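Local coordinates for protein citrate synthase (Metallosphaera sedula, PDB 6ABW) that probably catalyses the condensation of acetyl-CoA with oxaloacetate and water to give citrate and CoA in the tricarboxylic acid cycle, at residues V146-E151 with S172-P177. Numbering follows the deposited sequence.
Sequences VLRAKE and SFSRTP
The guanidinium of Arg-148 meets the carbonyl oxygen of Ser-172 at its edge, the oxygen lying only 5° out of the guanidinium plane, while the hydroxyl of Ser-174 approaches obliquely. The other flat group, the ring of Phe-173, has CB of its neighbour Ser-172 over one face near the rim and receives CD2 of Leu-147 obliquely, at 3.9 Å from CE1. The bond from Arg-148 NH2 to Ser-172 O is 3.2 Å long and fairly straight at the hydrogen (158°), but the donor stands well above the carbonyl plane. A second, weak bond runs from the same NH2 to Ser-174 OG at 3.0 Å. The arginine chain bends at chi3 (75°), which turns NE back from a straight course; NE donates to Lys-154 O, so the guanidinium is gripped from more than one direction. Leu-147 CD2 also touches Ser-172 CB at 3.9 Å, and the leucine side chain crosses that of Phe-173 at about a right angle. An alanine in place of Arg-148 would probably leave Ser-172 O and Lys-154 O each without its arginine donor, and Ser-174 OG without its weak partner. The arrangement exemplifies an arginine side chain from one helix, 128-151, donating to a carbonyl in the last turn of another, 164-173, just where Ser-174 leaves helical geometry with positive phi, within the largely helical citrate synthase fold.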
loop_
_atom_site.group_PDB
_atom_site.type_symbol
_atom_site.label_atom_id
_atom_site.label_comp_id
_atom_site.label_asym_id
_atom_site.label_seq_id
_atom_site.Cartn_x
_atom_site.Cartn_y
_atom_site.Cartn_z
ATOM N N VAL A 146 4.868 -9.201 -16.428
ATOM C CA VAL A 146 5.395 -7.859 -16.426
ATOM C C VAL A 146 6.592 -7.777 -17.387
ATOM O O VAL A 146 6.716 -6.868 -18.211
ATOM C CB VAL A 146 5.737 -7.421 -14.971
ATOM C CG1 VAL A 146 6.634 -6.161 -14.936
ATOM C CG2 VAL A 146 4.466 -7.132 -14.183
ATOM N N LEU A 147 7.471 -8.760 -17.341
ATOM C CA LEU A 147 8.601 -8.788 -18.259
ATOM C C LEU A 147 8.089 -8.838 -19.701
ATOM O O LEU A 147 8.575 -8.080 -20.609
ATOM C CB LEU A 147 9.521 -9.975 -17.928
ATOM C CG LEU A 147 10.473 -10.334 -19.118
ATOM C CD1 LEU A 147 11.472 -9.234 -19.282
ATOM C CD2 LEU A 147 11.109 -11.687 -18.825
ATOM N N ARG A 148 7.153 -9.756 -19.916
ATOM C CA ARG A 148 6.701 -10.013 -21.268
ATOM C C ARG A 148 5.912 -8.821 -21.873
ATOM O O ARG A 148 6.104 -8.424 -23.028
ATOM C CB ARG A 148 5.972 -11.326 -21.298
ATOM C CG ARG A 148 6.931 -12.502 -21.134
ATOM C CD ARG A 148 6.179 -13.814 -21.071
ATOM N NE ARG A 148 5.696 -14.226 -22.390
ATOM C CZ ARG A 148 6.429 -14.854 -23.311
ATOM N NH1 ARG A 148 5.882 -15.110 -24.478
ATOM N NH2 ARG A 148 7.726 -15.143 -23.131
ATOM N N ALA A 149 5.081 -8.175 -21.074
ATOM C CA ALA A 149 4.494 -6.908 -21.467
ATOM C C ALA A 149 5.462 -5.833 -21.851
ATOM O O ALA A 149 5.306 -5.157 -22.885
ATOM C CB ALA A 149 3.514 -6.395 -20.454
ATOM N N LYS A 150 6.482 -5.648 -21.024
ATOM C CA LYS A 150 7.458 -4.606 -21.280
ATOM C C LYS A 150 8.278 -4.915 -22.562
ATOM O O LYS A 150 8.638 -3.989 -23.286
ATOM C CB LYS A 150 8.339 -4.375 -20.063
ATOM C CG LYS A 150 7.603 -3.655 -18.947
ATOM C CD LYS A 150 8.484 -3.479 -17.694
ATOM C CE LYS A 150 9.544 -2.393 -17.830
ATOM N NZ LYS A 150 9.105 -1.015 -18.203
ATOM N N GLU A 151 8.475 -6.171 -22.849
ATOM C CA GLU A 151 9.190 -6.628 -24.013
ATOM C C GLU A 151 8.258 -6.717 -25.264
ATOM O O GLU A 151 8.762 -6.914 -26.359
ATOM C CB GLU A 151 9.791 -7.984 -23.747
ATOM C CG GLU A 151 10.911 -8.124 -22.726
ATOM C CD GLU A 151 12.281 -7.559 -23.129
ATOM O OE1 GLU A 151 12.469 -6.286 -23.199
ATOM O OE2 GLU A 151 13.210 -8.417 -23.285
ATOM N N SER A 172 8.719 -16.900 -18.335
ATOM C CA SER A 172 9.411 -15.660 -18.696
ATOM C C SER A 172 9.976 -15.595 -20.133
ATOM O O SER A 172 9.861 -14.567 -20.834
ATOM C CB SER A 172 10.544 -15.368 -17.696
ATOM O OG SER A 172 10.008 -15.086 -16.405
ATOM N N PHE A 173 10.620 -16.707 -20.547
ATOM C CA PHE A 173 11.424 -16.640 -21.737
ATOM C C PHE A 173 10.989 -17.541 -22.915
ATOM O O PHE A 173 11.590 -17.420 -24.026
ATOM C CB PHE A 173 12.858 -17.016 -21.304
ATOM C CG PHE A 173 13.477 -16.024 -20.340
ATOM C CD1 PHE A 173 13.604 -14.702 -20.709
ATOM C CD2 PHE A 173 14.006 -16.453 -19.151
ATOM C CE1 PHE A 173 14.200 -13.777 -19.842
ATOM C CE2 PHE A 173 14.581 -15.523 -18.245
ATOM C CZ PHE A 173 14.658 -14.211 -18.594
ATOM N N SER A 174 10.023 -18.403 -22.697
ATOM C CA SER A 174 9.557 -19.368 -23.766
ATOM C C SER A 174 10.717 -20.217 -24.341
ATOM O O SER A 174 10.875 -20.327 -25.546
ATOM C CB SER A 174 8.929 -18.624 -24.938
ATOM O OG SER A 174 7.884 -17.742 -24.546
ATOM N N ARG A 175 11.577 -20.719 -23.489
ATOM C CA ARG A 175 12.570 -21.685 -23.887
ATOM C C ARG A 175 12.813 -22.470 -22.603
ATOM O O ARG A 175 12.437 -22.026 -21.521
ATOM C CB ARG A 175 13.832 -21.003 -24.414
ATOM C CG ARG A 175 14.613 -20.349 -23.312
ATOM C CD ARG A 175 15.759 -19.471 -23.785
ATOM N NE ARG A 175 16.219 -18.701 -22.623
ATOM C CZ ARG A 175 16.948 -19.182 -21.600
ATOM N NH1 ARG A 175 17.413 -20.445 -21.578
ATOM N NH2 ARG A 175 17.252 -18.364 -20.596
ATOM N N THR A 176 13.395 -23.652 -22.704
ATOM C CA THR A 176 13.606 -24.497 -21.525
ATOM C C THR A 176 14.951 -24.097 -20.975
ATOM O O THR A 176 15.949 -24.137 -21.668
ATOM C CB THR A 176 13.584 -26.008 -21.848
ATOM O OG1 THR A 176 12.313 -26.317 -22.386
ATOM C CG2 THR A 176 13.776 -26.864 -20.608
ATOM N N PRO A 177 14.988 -23.647 -19.728
ATOM C CA PRO A 177 16.277 -23.258 -19.178
ATOM C C PRO A 177 17.166 -24.513 -18.949
ATOM O O PRO A 177 16.634 -25.607 -18.770
ATOM C CB PRO A 177 15.878 -22.658 -17.808
ATOM C CG PRO A 177 14.651 -23.357 -17.438
ATOM C CD PRO A 177 13.904 -23.584 -18.717
#